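Local coordinates for ABC transporter periplasmic-binding protein YtfQ (Mycobacterium smegmatis, PDB 6HB0), which probably serves as the sugar-binding lipoprotein component of an ABC importer, with L-arabinofuranose as its likely cargo, at residues A[154-159]-A[186-191]; A[163-168]-A[212-217]; A[244-249]-A[302-307]. All coordinates share one frame; numbering follows the deposited sequence. Where two conformers were deposited one is given.

Contact 1: A[154-159]-A[186-191]; sequences EGTTGA and TGDFTR
Gly155 and Phe189 meet where two neighbouring parallel strands, 148-154 and 179-186, run out into loops at the C-terminal ends of these strands. The last bridge pairs Glu154 with Thr186, and just beyond it Gly187 N gives a bond of 2.7 Å to Glu154 O. Thr186 OG1 stands anti to its own backbone N (chi1 -175°). From there it donates to Gly155 O at 2.9 Å, approaching from above the carbonyl plane, and accepts from Asp188 N at 3.1 Å, which makes an ST turn. Strand, loop and helix follow one another twice here, as in the Rossmann-like lobes of periplasmic binding proteins, and each loop contains a beta turn: type II from Thr156 to Ala159, type I' from Gly187 to Thr190. The second turn carries the Phe189 ring across the first loop. Gly155 CA sits over the ring centre, 3.4 Å from the centroid and 11° off the normal, a CH-pi contact, while Ala159 CB comes to the ring edge, 4.2 Å from Phe189 CE2. Trp33 also meets this ring, its plane inclined at about 50°. Farther out, Thr156 OG1 donates to the anti lone pair of Asp188 OD1 at 3.0 Å, and a water ties that oxygen to Thr157 N, with the water 2.7 Å from Asp188 OD1.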
ATOM      1  N   GLU A 154      15.826   1.686   3.348  1.00 25.89           N
ATOM      2  CA  GLU A 154      14.859   0.698   3.687  1.00 25.30           C
ATOM      3  C   GLU A 154      13.956   1.167   4.807  1.00 26.34           C
ATOM      4  O   GLU A 154      14.354   1.990   5.640  1.00 26.19           O
ATOM      5  CB  GLU A 154      15.533  -0.573   4.185  1.00 27.02           C
ATOM      6  CG  GLU A 154      16.568  -1.131   3.271  1.00 28.46           C
ATOM      7  CD  GLU A 154      17.361  -2.261   3.954  1.00 36.48           C
ATOM      8  OE1 GLU A 154      16.885  -2.837   4.962  1.00 33.81           O
ATOM      9  OE2 GLU A 154      18.440  -2.598   3.439  1.00 34.19           O
ATOM     10  N   GLY A 155      12.756   0.607   4.826  1.00 23.89           N
ATOM     11  CA  GLY A 155      11.837   0.784   5.915  1.00 28.55           C
ATOM     12  C   GLY A 155      12.327   0.071   7.194  1.00 27.12           C
ATOM     13  O   GLY A 155      13.381  -0.552   7.242  1.00 26.33           O
ATOM     14  N   THR A 156      11.554   0.214   8.249  1.00 27.12           N
ATOM     15  CA  THR A 156      11.870  -0.434   9.516  1.00 27.90           C
ATOM     16  C   THR A 156      12.233  -1.870   9.386  1.00 27.95           C
ATOM     17  O   THR A 156      11.508  -2.612   8.729  1.00 26.66           O
ATOM     18  CB  THR A 156      10.686  -0.252  10.462  1.00 30.54           C
ATOM     19  OG1 THR A 156      10.530   1.139  10.628  1.00 32.49           O
ATOM     20  CG2 THR A 156      10.933  -0.902  11.829  1.00 34.00           C
ATOM     21  N   THR A 157      13.344  -2.273  10.010  1.00 26.47           N
ATOM     22  CA  THR A 157      13.818  -3.645   9.905  1.00 30.36           C
ATOM     23  C   THR A 157      12.749  -4.662  10.290  1.00 29.15           C
ATOM     24  O   THR A 157      12.102  -4.566  11.335  1.00 29.77           O
ATOM     25  CB  THR A 157      15.032  -3.874  10.814  1.00 37.32           C
ATOM     26  OG1 THR A 157      16.044  -2.936  10.488  1.00 36.91           O
ATOM     27  CG2 THR A 157      15.585  -5.257  10.603  1.00 39.45           C
ATOM     28  N   GLY A 158      12.504  -5.620   9.433  1.00 31.55           N
ATOM     29  CA  GLY A 158      11.465  -6.595   9.710  1.00 30.77           C
ATOM     30  C   GLY A 158      10.037  -6.231   9.338  1.00 30.57           C
ATOM     31  O   GLY A 158       9.154  -7.101   9.360  1.00 31.12           O
ATOM     32  N   ALA A 159       9.774  -4.972   8.990  1.00 28.41           N
ATOM     33  CA  ALA A 159       8.390  -4.592   8.640  1.00 29.50           C
ATOM     34  C   ALA A 159       8.022  -5.241   7.327  1.00 30.07           C
ATOM     35  O   ALA A 159       8.862  -5.337   6.431  1.00 30.24           O
ATOM     36  CB  ALA A 159       8.220  -3.088   8.537  1.00 31.63           C
ATOM     37  N   THR A 186      18.354   0.800   6.825  1.00 28.46           N
ATOM     38  CA  THR A 186      17.077   1.287   7.288  1.00 29.50           C
ATOM     39  C   THR A 186      17.083   2.762   7.627  1.00 27.39           C
ATOM     40  O   THR A 186      17.981   3.256   8.338  1.00 29.03           O
ATOM     41  CB  THR A 186      16.548   0.470   8.518  1.00 30.63           C
ATOM     42  OG1 THR A 186      15.220   0.940   8.843  1.00 28.83           O
ATOM     43  CG2 THR A 186      17.469   0.631   9.717  1.00 30.45           C
ATOM     44  N   GLY A 187      16.069   3.478   7.136  1.00 27.24           N
ATOM     45  CA  GLY A 187      15.736   4.831   7.620  1.00 28.22           C
ATOM     46  C   GLY A 187      14.399   4.856   8.399  1.00 27.50           C
ATOM     47  O   GLY A 187      13.833   5.941   8.649  1.00 29.62           O
ATOM     48  N   ASP A 188      13.875   3.680   8.740  1.00 25.52           N
ATOM     49  CA  ASP A 188      12.700   3.521   9.606  1.00 28.02           C
ATOM     50  C   ASP A 188      11.452   4.253   9.124  1.00 27.68           C
ATOM     51  O   ASP A 188      10.629   4.659   9.911  1.00 24.76           O
ATOM     52  CB  ASP A 188      13.073   4.013  11.021  1.00 30.26           C
ATOM     53  CG  ASP A 188      13.710   2.896  11.860  1.00 35.59           C
ATOM     54  OD1 ASP A 188      13.144   1.775  11.856  1.00 36.42           O
ATOM     55  OD2 ASP A 188      14.748   3.146  12.543  1.00 32.26           O
ATOM     56  N   PHE A 189      11.338   4.447   7.808  1.00 27.79           N
ATOM     57  CA  PHE A 189      10.195   5.108   7.221  1.00 25.81           C
ATOM     58  C   PHE A 189       9.985   6.555   7.648  1.00 27.36           C
ATOM     59  O   PHE A 189       8.902   7.094   7.426  1.00 25.41           O
ATOM     60  CB  PHE A 189       8.900   4.297   7.492  1.00 28.77           C
ATOM     61  CG  PHE A 189       8.774   3.019   6.692  1.00 27.43           C
ATOM     62  CD1 PHE A 189       9.026   3.004   5.324  1.00 26.45           C
ATOM     63  CD2 PHE A 189       8.375   1.828   7.314  1.00 29.31           C
ATOM     64  CE1 PHE A 189       8.871   1.843   4.596  1.00 25.64           C
ATOM     65  CE2 PHE A 189       8.236   0.659   6.580  1.00 30.07           C
ATOM     66  CZ  PHE A 189       8.444   0.681   5.207  1.00 29.14           C
ATOM     67  N   THR A 190      10.996   7.230   8.189  1.00 25.76           N
ATOM     68  CA  THR A 190      10.818   8.610   8.632  1.00 26.99           C
ATOM     69  C   THR A 190      11.720   9.561   7.874  1.00 27.67           C
ATOM     70  O   THR A 190      12.743   9.153   7.304  1.00 26.83           O
ATOM     71  CB  THR A 190      11.128   8.810  10.129  1.00 28.11           C
ATOM     72  OG1 THR A 190      12.526   8.715  10.341  1.00 26.50           O
ATOM     73  CG2 THR A 190      10.393   7.791  10.980  1.00 31.32           C
ATOM     74  N   ARG A 191      11.306  10.822   7.854  1.00 26.78           N
ATOM     75  CA  ARG A 191      12.038  11.853   7.172  1.00 28.60           C
ATOM     76  C   ARG A 191      13.422  12.038   7.772  1.00 27.08           C
ATOM     77  O   ARG A 191      14.436  12.089   7.037  1.00 27.15           O
ATOM     78  CB  ARG A 191      11.246  13.158   7.236  1.00 31.89           C
ATOM     79  CG  ARG A 191      11.861  14.257   6.387  1.00 34.35           C
ATOM     80  CD  ARG A 191      11.037  15.515   6.478  1.00 40.57           C
ATOM     81  NE  ARG A 191      11.336  16.425   5.372  1.00 42.63           N
ATOM     82  CZ  ARG A 191      10.476  16.791   4.417  1.00 42.93           C
ATOM     83  NH1 ARG A 191       9.225  16.327   4.374  1.00 41.40           N
ATOM     84  NH2 ARG A 191      10.879  17.639   3.485  1.00 44.31           N
TER
HETATM   85  O   HOH W   1      14.776  -0.323  11.909  1.00 33.56           O

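Contact 2: A[163-168]-A[212-217]; sequences IDRKTG and FAQNDD. With ZN (zinc ion), chain I.
Helix segment 163-168 meets segment 212-217, where strand 210-213 turns into helix 216-228, through Arg165 and Lys166, both of which lie against Gln214. At the start of the segment, Ile163 O accepts the helical bond from Thr167 N and a second from Thr167 OG1, the two donors reaching it from opposite faces of the carbonyl plane. The end of Asp164 leads away from segment 212-217. Its OD2 binds a zinc ion at 2.1 Å, together with three waters and Asp160; one of those waters also donates to Asp164 OD1 at 2.7 Å, so both carboxylate oxygens are engaged and the group's rotation is restrained. Arg165 runs extended from CG to NE across Gln214, its CB 3.9 Å from Gln214 CD and its guanidinium plane 85° from the amide plane. At the tip NH1 approaches Gln214 O to 2.7 Å, but the angle of 118° at the hydrogen marks this bond as weak; the stronger partner is Glu129, in a salt bridge to NH2. Lys166 follows, its CB 3.8 Å from Gln214 NE2, while its ammonium pairs with Glu154. The Gln214 amide is itself satisfied at both ends, by Gly155 N and by Gln152. Helix 160-173 thus packs over the C-terminal end of strand 210-213, in a sheet where that strand lies between 148-154 and 238-242, with helix 126-140 flanking Arg165 and Phe212.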
ATOM      1  N   ILE A 163      10.591  -5.557   3.959  1.00 27.37           N
ATOM      2  CA  ILE A 163      11.123  -6.813   3.484  1.00 27.84           C
ATOM      3  C   ILE A 163      10.678  -7.012   2.030  1.00 27.92           C
ATOM      4  O   ILE A 163      11.481  -7.354   1.139  1.00 25.88           O
ATOM      5  CB  ILE A 163      10.620  -8.000   4.340  1.00 30.68           C
ATOM      6  CG1 ILE A 163      11.237  -7.928   5.741  1.00 35.69           C
ATOM      7  CG2 ILE A 163      10.844  -9.335   3.648  1.00 30.86           C
ATOM      8  CD1 ILE A 163      10.814  -9.027   6.690  1.00 37.42           C
ATOM      9  N   ASP A 164       9.410  -6.767   1.782  1.00 26.26           N
ATOM     10  CA  ASP A 164       8.848  -7.044   0.472  1.00 26.80           C
ATOM     11  C   ASP A 164       9.279  -6.042  -0.591  1.00 26.63           C
ATOM     12  O   ASP A 164       9.507  -6.429  -1.708  1.00 29.19           O
ATOM     13  CB  ASP A 164       7.329  -7.031   0.549  1.00 29.45           C
ATOM     14  CG  ASP A 164       6.730  -8.299   1.180  1.00 32.60           C
ATOM     15  OD1 ASP A 164       7.435  -9.300   1.479  1.00 32.87           O
ATOM     16  OD2 ASP A 164       5.496  -8.281   1.334  1.00 33.26           O
ATOM     17  N   ARG A 165       9.359  -4.749  -0.256  1.00 25.81           N
ATOM     18  CA  ARG A 165       9.833  -3.792  -1.189  1.00 25.54           C
ATOM     19  C   ARG A 165      11.306  -4.049  -1.558  1.00 26.49           C
ATOM     20  O   ARG A 165      11.701  -3.817  -2.706  1.00 25.21           O
ATOM     21  CB  ARG A 165       9.641  -2.403  -0.667  1.00 24.87           C
ATOM     22  CG  ARG A 165       8.187  -1.979  -0.690  1.00 24.22           C
ATOM     23  CD  ARG A 165       7.981  -0.624  -0.037  1.00 27.53           C
ATOM     24  NE  ARG A 165       6.541  -0.395   0.085  1.00 25.49           N
ATOM     25  CZ  ARG A 165       5.951   0.423   0.928  1.00 24.06           C
ATOM     26  NH1 ARG A 165       6.615   1.198   1.784  1.00 25.37           N
ATOM     27  NH2 ARG A 165       4.642   0.452   0.903  1.00 23.60           N
ATOM     28  N   LYS A 166      12.084  -4.527  -0.602  1.00 26.35           N
ATOM     29  CA  LYS A 166      13.489  -4.870  -0.874  1.00 29.60           C
ATOM     30  C   LYS A 166      13.557  -6.054  -1.841  1.00 25.75           C
ATOM     31  O   LYS A 166      14.275  -6.024  -2.812  1.00 25.29           O
ATOM     32  CB  LYS A 166      14.256  -5.170   0.399  1.00 28.93           C
ATOM     33  CG  LYS A 166      15.704  -5.567   0.193  1.00 33.41           C
ATOM     34  CD  LYS A 166      16.454  -5.537   1.540  1.00 33.55           C
ATOM     35  CE  LYS A 166      17.907  -5.940   1.327  1.00 41.71           C
ATOM     36  NZ  LYS A 166      18.809  -5.386   2.392  1.00 40.59           N
ATOM     37  N   THR A 167      12.759  -7.065  -1.566  1.00 28.31           N
ATOM     38  CA  THR A 167      12.685  -8.249  -2.421  1.00 28.75           C
ATOM     39  C   THR A 167      12.270  -7.846  -3.810  1.00 27.70           C
ATOM     40  O   THR A 167      12.916  -8.207  -4.785  1.00 27.44           O
ATOM     41  CB  THR A 167      11.708  -9.252  -1.824  1.00 31.42           C
ATOM     42  OG1 THR A 167      12.257  -9.686  -0.581  1.00 35.22           O
ATOM     43  CG2 THR A 167      11.482 -10.439  -2.750  1.00 34.12           C
ATOM     44  N   GLY A 168      11.237  -7.025  -3.895  1.00 24.64           N
ATOM     45  CA  GLY A 168      10.738  -6.585  -5.183  1.00 26.58           C
ATOM     46  C   GLY A 168      11.705  -5.760  -5.951  1.00 23.26           C
ATOM     47  O   GLY A 168      11.871  -5.942  -7.143  1.00 23.12           O
ATOM     48  N   PHE A 212      16.714   4.656  -4.085  1.00 24.93           N
ATOM     49  CA  PHE A 212      15.429   4.046  -3.972  1.00 23.98           C
ATOM     50  C   PHE A 212      14.993   4.188  -2.513  1.00 25.25           C
ATOM     51  O   PHE A 212      15.619   3.661  -1.600  1.00 24.41           O
ATOM     52  CB  PHE A 212      15.464   2.594  -4.370  1.00 24.13           C
ATOM     53  CG  PHE A 212      14.206   1.849  -4.019  1.00 25.82           C
ATOM     54  CD1 PHE A 212      12.972   2.374  -4.345  1.00 24.57           C
ATOM     55  CD2 PHE A 212      14.249   0.645  -3.348  1.00 25.71           C
ATOM     56  CE1 PHE A 212      11.796   1.698  -4.035  1.00 24.85           C
ATOM     57  CE2 PHE A 212      13.089  -0.026  -3.044  1.00 25.14           C
ATOM     58  CZ  PHE A 212      11.857   0.507  -3.381  1.00 24.54           C
ATOM     59  N   ALA A 213      13.951   4.965  -2.318  1.00 23.07           N
ATOM     60  CA  ALA A 213      13.386   5.239  -0.984  1.00 25.54           C
ATOM     61  C   ALA A 213      12.110   4.430  -0.851  1.00 27.09           C
ATOM     62  O   ALA A 213      11.182   4.595  -1.634  1.00 24.69           O
ATOM     63  CB  ALA A 213      13.072   6.693  -0.864  1.00 24.14           C
ATOM     64  N   GLN A 214      12.071   3.543   0.121  1.00 26.20           N
ATOM     65  CA  GLN A 214      10.929   2.668   0.283  1.00 26.19           C
ATOM     66  C   GLN A 214       9.684   3.378   0.821  1.00 25.38           C
ATOM     67  O   GLN A 214       8.656   2.735   0.908  1.00 27.59           O
ATOM     68  CB  GLN A 214      11.262   1.502   1.209  1.00 26.93           C
ATOM     69  CG  GLN A 214      12.170   0.510   0.604  1.00 26.32           C
ATOM     70  CD  GLN A 214      12.409  -0.653   1.526  1.00 27.72           C
ATOM     71  OE1 GLN A 214      11.828  -0.720   2.614  1.00 27.73           O
ATOM     72  NE2 GLN A 214      13.288  -1.582   1.108  1.00 25.26           N
ATOM     73  N   ASN A 215       9.765   4.653   1.181  1.00 25.65           N
ATOM     74  CA  ASN A 215       8.573   5.486   1.331  1.00 25.63           C
ATOM     75  C   ASN A 215       8.886   6.942   1.031  1.00 28.30           C
ATOM     76  O   ASN A 215      10.052   7.320   0.852  1.00 25.89           O
ATOM     77  CB  ASN A 215       7.848   5.300   2.697  1.00 26.30           C
ATOM     78  CG  ASN A 215       8.452   6.103   3.814  1.00 29.52           C
ATOM     79  OD1 ASN A 215       9.636   6.478   3.771  1.00 25.14           O
ATOM     80  ND2 ASN A 215       7.642   6.363   4.850  1.00 27.51           N
ATOM     81  N   ASP A 216       7.835   7.768   0.981  1.00 31.30           N
ATOM     82  CA  ASP A 216       7.968   9.165   0.626  1.00 31.30           C
ATOM     83  C   ASP A 216       8.791   9.925   1.659  1.00 28.97           C
ATOM     84  O   ASP A 216       9.632  10.710   1.290  1.00 28.68           O
ATOM     85  CB  ASP A 216       6.594   9.861   0.400  1.00 32.03           C
ATOM     86  CG  ASP A 216       5.733   9.985   1.684  1.00 34.27           C
ATOM     87  OD1 ASP A 216       5.816   9.089   2.565  1.00 34.43           O
ATOM     88  OD2 ASP A 216       4.946  10.960   1.794  1.00 42.12           O
ATOM     89  N   ASP A 217       8.558   9.691   2.940  1.00 29.65           N
ATOM     90  CA  ASP A 217       9.273  10.461   3.971  1.00 29.00           C
ATOM     91  C   ASP A 217      10.789  10.305   3.908  1.00 26.34           C
ATOM     92  O   ASP A 217      11.502  11.273   3.973  1.00 25.30           O
ATOM     93  CB  ASP A 217       8.766  10.127   5.359  1.00 34.54           C
ATOM     94  CG  ASP A 217       7.300  10.522   5.556  1.00 38.51           C
ATOM     95  OD1 ASP A 217       6.881  11.628   5.096  1.00 45.99           O
ATOM     96  OD2 ASP A 217       6.603   9.709   6.163  1.00 44.06           O
TER
HETATM   97 ZN    ZN I 407       4.611  -9.630   2.708  1.00 41.59          ZN
HETATM   98  O   HOH W   2       6.198 -11.120   3.080  1.00 38.12           O
HETATM   99  O   HOH W   3       4.451 -11.294   1.182  1.00 45.38           O
HETATM  100  O   HOH W   4       2.892  -8.623   2.437  1.00 43.14           O

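Contact 3: A[244-249]-A[302-307]; sequences ATHDGM and AALPNR
The CA atoms of Met249 and Leu304 lie 6.7 Å apart where the first turn of helix 246-253 faces helix 297-319, which is kinked at Pro305 because that residue's N makes no bond to the preceding turn. Leu304 meets two side chains of the opposing turn. One branch, CD2, sits over the centre of the His246 ring, 3.7 Å from the centroid and 12° off the normal, a CH-pi contact in which the two side chains cross at about a right angle. His246 reaches this place with CG anti to the backbone N (chi1 -154°). Nearer its base, Leu304 CG packs against Met249 CB at 3.8 Å. The methionine is bent at chi2 (-90°) and again at chi3, which brings Met249 CE to within 4.4 Å of Ala303 CB and over one face of the Arg307 guanidinium; since two conformers were deposited for this residue, these contacts of the methionine's tip are doubtful. Thr245 caps the shorter helix, its OG1 accepting from Gly248 N at 3.2 Å. His246 and Asp247 are known zinc ligands of this protein, although this chain holds no metal there. Phe295 of strand 292-295 touches Ala244, Met249 and Arg307, and Glu293 forms a weak, long ion pair with Arg307, so this edge strand, antiparallel to its neighbour in the sheet, lies against both helical segments.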
ATOM      1  N   ALA A 244       2.396   7.662  -3.277  1.00 32.13           N
ATOM      2  CA  ALA A 244       2.016   8.828  -4.031  1.00 32.41           C
ATOM      3  C   ALA A 244       1.267   9.786  -3.110  1.00 34.34           C
ATOM      4  O   ALA A 244       0.076  10.007  -3.263  1.00 36.42           O
ATOM      5  CB  ALA A 244       1.169   8.396  -5.193  1.00 33.89           C
ATOM      6  N   THR A 245       1.965  10.302  -2.114  1.00 34.74           N
ATOM      7  CA  THR A 245       1.377  11.221  -1.178  1.00 33.58           C
ATOM      8  C   THR A 245       1.523  12.648  -1.728  1.00 33.11           C
ATOM      9  O   THR A 245       2.275  12.933  -2.678  1.00 32.48           O
ATOM     10  CB  THR A 245       2.134  11.181   0.151  1.00 35.16           C
ATOM     11  OG1 THR A 245       3.486  11.614  -0.066  1.00 36.51           O
ATOM     12  CG2 THR A 245       2.118   9.804   0.757  1.00 39.35           C
ATOM     13  N   HIS A 246       0.829  13.564  -1.100  1.00 31.80           N
ATOM     14  CA  HIS A 246       0.905  14.963  -1.508  1.00 34.25           C
ATOM     15  C   HIS A 246       2.382  15.482  -1.558  1.00 33.05           C
ATOM     16  O   HIS A 246       2.807  16.078  -2.561  1.00 31.11           O
ATOM     17  CB  HIS A 246       0.056  15.859  -0.574  1.00 32.61           C
ATOM     18  CG  HIS A 246      -0.417  17.120  -1.239  1.00 35.90           C
ATOM     19  ND1 HIS A 246      -1.731  17.307  -1.624  1.00 34.65           N
ATOM     20  CD2 HIS A 246       0.254  18.232  -1.625  1.00 37.10           C
ATOM     21  CE1 HIS A 246      -1.835  18.474  -2.250  1.00 44.13           C
ATOM     22  NE2 HIS A 246      -0.652  19.058  -2.254  1.00 35.77           N
ATOM     23  N   ASP A 247       3.136  15.269  -0.487  1.00 34.11           N
ATOM     24  CA  ASP A 247       4.494  15.837  -0.402  1.00 34.92           C
ATOM     25  C   ASP A 247       5.474  15.145  -1.332  1.00 33.56           C
ATOM     26  O   ASP A 247       6.345  15.818  -1.930  1.00 31.77           O
ATOM     27  CB  ASP A 247       4.978  15.878   1.030  1.00 44.08           C
ATOM     28  CG  ASP A 247       4.190  16.919   1.866  1.00 51.63           C
ATOM     29  OD1 ASP A 247       3.431  17.768   1.298  1.00 57.20           O
ATOM     30  OD2 ASP A 247       4.333  16.910   3.089  1.00 54.53           O
ATOM     31  N   GLY A 248       5.280  13.840  -1.504  1.00 32.51           N
ATOM     32  CA  GLY A 248       6.030  13.056  -2.488  1.00 31.17           C
ATOM     33  C   GLY A 248       5.798  13.563  -3.883  1.00 31.92           C
ATOM     34  O   GLY A 248       6.724  13.870  -4.633  1.00 28.87           O
ATOM     35  N   MET A 249       4.537  13.666  -4.237  1.00 33.69           N
ATOM     36  CA  MET A 249       4.144  14.176  -5.548  0.50 31.60           C
ATOM     37  C   MET A 249       4.573  15.625  -5.771  1.00 29.85           C
ATOM     38  O   MET A 249       4.862  16.003  -6.889  1.00 29.18           O
ATOM     39  CB  MET A 249       2.631  14.057  -5.724  0.50 33.81           C
ATOM     40  CG  MET A 249       2.113  12.648  -5.608  0.50 37.53           C
ATOM     41  SD  MET A 249       2.146  11.951  -7.237  0.50 41.19           S
ATOM     42  CE  MET A 249       0.801  12.937  -7.944  0.50 40.40           C
ATOM     43  N   ALA A 302       0.715  17.568 -13.758  1.00 35.67           N
ATOM     44  CA  ALA A 302      -0.697  17.597 -14.186  1.00 36.78           C
ATOM     45  C   ALA A 302      -1.680  17.156 -13.060  1.00 38.08           C
ATOM     46  O   ALA A 302      -2.692  17.798 -12.811  1.00 37.79           O
ATOM     47  CB  ALA A 302      -0.901  16.732 -15.412  1.00 33.76           C
ATOM     48  N   ALA A 303      -1.380  16.044 -12.417  1.00 35.39           N
ATOM     49  CA  ALA A 303      -2.306  15.429 -11.460  1.00 36.28           C
ATOM     50  C   ALA A 303      -2.408  16.202 -10.128  1.00 36.62           C
ATOM     51  O   ALA A 303      -3.491  16.450  -9.646  1.00 36.08           O
ATOM     52  CB  ALA A 303      -1.902  14.005 -11.184  1.00 39.76           C
ATOM     53  N   LEU A 304      -1.272  16.568  -9.538  1.00 32.48           N
ATOM     54  CA  LEU A 304      -1.256  17.064  -8.188  1.00 33.46           C
ATOM     55  C   LEU A 304      -2.141  18.293  -7.929  1.00 39.73           C
ATOM     56  O   LEU A 304      -2.977  18.230  -7.018  1.00 36.77           O
ATOM     57  CB  LEU A 304       0.150  17.366  -7.719  1.00 35.71           C
ATOM     58  CG  LEU A 304       0.501  17.119  -6.257  1.00 42.85           C
ATOM     59  CD1 LEU A 304       1.423  18.197  -5.772  1.00 42.76           C
ATOM     60  CD2 LEU A 304      -0.644  16.876  -5.292  1.00 42.86           C
ATOM     61  N   PRO A 305      -1.941  19.419  -8.674  1.00 40.68           N
ATOM     62  CA  PRO A 305      -2.755  20.616  -8.382  1.00 43.13           C
ATOM     63  C   PRO A 305      -4.248  20.340  -8.566  1.00 38.12           C
ATOM     64  O   PRO A 305      -5.070  21.020  -7.966  1.00 43.17           O
ATOM     65  CB  PRO A 305      -2.262  21.674  -9.423  1.00 43.41           C
ATOM     66  CG  PRO A 305      -1.061  21.105 -10.088  1.00 43.65           C
ATOM     67  CD  PRO A 305      -1.143  19.598  -9.911  1.00 44.33           C
ATOM     68  N   ASN A 306      -4.571  19.378  -9.407  1.00 35.59           N
ATOM     69  CA  ASN A 306      -5.945  19.048  -9.715  1.00 36.71           C
ATOM     70  C   ASN A 306      -6.666  18.204  -8.659  1.00 36.38           C
ATOM     71  O   ASN A 306      -7.901  18.179  -8.590  1.00 34.50           O
ATOM     72  CB  ASN A 306      -5.955  18.309 -11.029  1.00 36.83           C
ATOM     73  CG  ASN A 306      -7.348  18.009 -11.490  1.00 41.42           C
ATOM     74  OD1 ASN A 306      -7.682  16.856 -11.627  1.00 51.33           O
ATOM     75  ND2 ASN A 306      -8.196  19.055 -11.674  1.00 39.39           N
ATOM     76  N   ARG A 307      -5.920  17.470  -7.849  1.00 36.52           N
ATOM     77  CA  ARG A 307      -6.523  16.534  -6.922  1.00 32.79           C
ATOM     78  C   ARG A 307      -7.562  17.143  -6.014  1.00 29.93           C
ATOM     79  O   ARG A 307      -8.575  16.502  -5.750  1.00 33.53           O
ATOM     80  CB  ARG A 307      -5.471  15.888  -5.995  1.00 37.66           C
ATOM     81  CG  ARG A 307      -4.517  14.955  -6.655  1.00 41.13           C
ATOM     82  CD  ARG A 307      -5.227  13.657  -6.886  1.00 41.82           C
ATOM     83  NE  ARG A 307      -4.469  12.613  -7.562  1.00 45.38           N
ATOM     84  CZ  ARG A 307      -3.509  11.879  -7.011  1.00 41.58           C
ATOM     85  NH1 ARG A 307      -3.095  12.127  -5.800  1.00 39.15           N
ATOM     86  NH2 ARG A 307      -2.970  10.887  -7.697  1.00 43.79           N
TER

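How the contacts relate
Segments 186-191, 154-159, 212-217 and 244-249 lie at or just past the C-terminal ends of adjacent strands of one sheet, in the order 179-186, 148-154, 210-213, 238-242, and so form a continuous row. Contacts 1 and 2, with centres 9 Å apart, share two probable hydrogen bonds: Gly155 N to Gln214 OE1 at 2.7 Å and Phe189 O to Asn215 ND2 at 3.0 Å. Contact 2 meets contact 3 at Asp216 OD2 and Thr245 OG1, 2.5 Å apart; Asp216 and Asp217 also hold a zinc ion. The centres of contacts 1 and 3 are 23 Å apart. In this family such strand ends border the interdomain cleft, so Phe189 and Arg165 probably lie near the sugar site.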